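Local coordinates for Phosphoglucosamine/phosphogalactosamine mutase (Sulfolobus tokodaii, PDB 2F7L), which interconverts the 6-phosphates and 1-phosphates of glucosamine and galactosamine, a magnesium-dependent step on the way to UDP-N-acetylglucosamine and UDP-N-acetylgalactosamine, at residues R421-G424 / I429-M432. Residues are numbered along the deposited sequence; the frame is centred on the assembly and turned at random.
Sequences RKSG and IRIM. With SO4 (sulfate ion), chain C.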
loop_
_atom_site.group_PDB
_atom_site.type_symbol
_atom_site.label_atom_id
_atom_site.label_comp_id
_atom_site.label_asym_id
_atom_site.label_seq_id
_atom_site.Cartn_x
_atom_site.Cartn_y
_atom_site.Cartn_z
ATOM N N ARG A 421 -17.128 -9.225 4.079
ATOM C CA ARG A 421 -15.892 -9.906 4.441
ATOM C C ARG A 421 -15.620 -9.936 5.929
ATOM O O ARG A 421 -15.809 -8.951 6.616
ATOM C CB ARG A 421 -14.713 -9.239 3.705
ATOM C CG ARG A 421 -13.377 -9.983 3.811
ATOM C CD ARG A 421 -12.294 -9.295 2.987
ATOM N NE ARG A 421 -11.323 -8.643 3.843
ATOM C CZ ARG A 421 -10.478 -9.292 4.634
ATOM N NH1 ARG A 421 -10.479 -10.620 4.667
ATOM N NH2 ARG A 421 -9.658 -8.620 5.424
ATOM N N LYS A 422 -15.157 -11.083 6.407
ATOM C CA LYS A 422 -14.836 -11.293 7.812
ATOM C C LYS A 422 -13.548 -10.584 8.194
ATOM O O LYS A 422 -12.542 -10.726 7.506
ATOM C CB LYS A 422 -14.661 -12.785 8.084
ATOM C CG LYS A 422 -13.919 -13.088 9.372
ATOM C CD LYS A 422 -14.867 -13.512 10.513
ATOM C CE LYS A 422 -14.137 -13.649 11.869
ATOM N NZ LYS A 422 -13.723 -12.303 12.384
ATOM N N SER A 423 -13.567 -9.827 9.289
ATOM C CA SER A 423 -12.354 -9.147 9.723
ATOM C C SER A 423 -11.432 -10.180 10.320
ATOM O O SER A 423 -11.905 -11.192 10.841
ATOM C CB SER A 423 -12.649 -8.089 10.783
ATOM O OG SER A 423 -11.454 -7.704 11.447
ATOM N N GLY A 424 -10.126 -9.925 10.243
ATOM C CA GLY A 424 -9.147 -10.851 10.791
ATOM C C GLY A 424 -8.557 -10.314 12.076
ATOM O O GLY A 424 -7.832 -11.000 12.786
ATOM N N ILE A 429 -17.836 -8.616 11.085
ATOM C CA ILE A 429 -17.969 -8.772 9.633
ATOM C C ILE A 429 -18.205 -7.379 9.058
ATOM O O ILE A 429 -19.119 -6.669 9.487
ATOM C CB ILE A 429 -19.151 -9.679 9.226
ATOM C CG1 ILE A 429 -18.793 -11.142 9.455
ATOM C CG2 ILE A 429 -19.516 -9.457 7.780
ATOM C CD1 ILE A 429 -19.310 -11.665 10.742
ATOM N N ARG A 430 -17.356 -6.983 8.113
ATOM C CA ARG A 430 -17.473 -5.683 7.477
ATOM C C ARG A 430 -18.437 -5.819 6.321
ATOM O O ARG A 430 -18.381 -6.785 5.578
ATOM C CB ARG A 430 -16.117 -5.194 6.944
ATOM C CG ARG A 430 -15.034 -4.984 8.016
ATOM C CD ARG A 430 -13.870 -4.101 7.534
ATOM N NE ARG A 430 -12.917 -3.823 8.609
ATOM C CZ ARG A 430 -11.748 -4.449 8.789
ATOM N NH1 ARG A 430 -11.341 -5.399 7.961
ATOM N NH2 ARG A 430 -10.987 -4.146 9.832
ATOM N N ILE A 431 -19.341 -4.859 6.183
ATOM C CA ILE A 431 -20.291 -4.865 5.085
ATOM C C ILE A 431 -20.148 -3.567 4.329
ATOM O O ILE A 431 -20.383 -2.505 4.890
ATOM C CB ILE A 431 -21.772 -4.930 5.555
ATOM C CG1 ILE A 431 -22.054 -6.226 6.307
ATOM C CG2 ILE A 431 -22.693 -4.822 4.349
ATOM C CD1 ILE A 431 -23.512 -6.406 6.679
ATOM N N MET A 432 -19.751 -3.641 3.068
ATOM C CA MET A 432 -19.661 -2.427 2.276
ATOM C C MET A 432 -20.388 -2.668 0.959
ATOM O O MET A 432 -20.348 -3.767 0.379
ATOM C CB MET A 432 -18.212 -2.018 2.010
ATOM C CG MET A 432 -17.550 -2.775 0.882
ATOM S SD MET A 432 -15.843 -2.290 0.632
ATOM C CE MET A 432 -16.095 -0.584 0.085
HETATM S S SO4 C . -8.468 -7.202 8.189
HETATM O O1 SO4 C . -7.569 -8.444 8.196
HETATM O O2 SO4 C . -8.233 -6.424 9.485
HETATM O O3 SO4 C . -8.028 -6.382 7.118
HETATM O O4 SO4 C . -9.776 -7.712 8.318
#
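With CG of Arg421 trans to its amide nitrogen (chi1 -171°) and CG of Arg430 trans to its carbonyl carbon (chi1 -62°), both arginines, on one face of an antiparallel hairpin, run toward the same sulfate. Their backbones form a hydrogen-bonded pair, Arg421 N to Arg430 O (3.1 Å) and Arg430 N to Arg421 O (2.9 Å). Lys422 and Ile429 follow as a non-hydrogen-bonded pair on the other face, where branched, apolar Ile429 suits the packing against Val452 of helix 438-452. Arginine suits an anion, offering a flat cation with several N-H donors: Arg430 NH1 donates to sulfate O4 (2.8 Å) at the guanidinium edge, and a bend at chi3 brings Arg421 NH2 to 3.0 Å from O4. Gly424 N donates to the same oxygen (3.0 Å), with no side chain to crowd the anion. Ser423 CB lies over one face of the Arg430 guanidinium, toward the rim, and Ser423 OG accepts from the turn amides of Thr425 and Glu426. Arg421 NH1 pairs with Asp407, while NH2 faces the sulfate. The turn after Lys422 is the family's phosphate-binding loop, so the sulfate, probably from the crystallisation liquor, plausibly marks where a substrate phosphate sits.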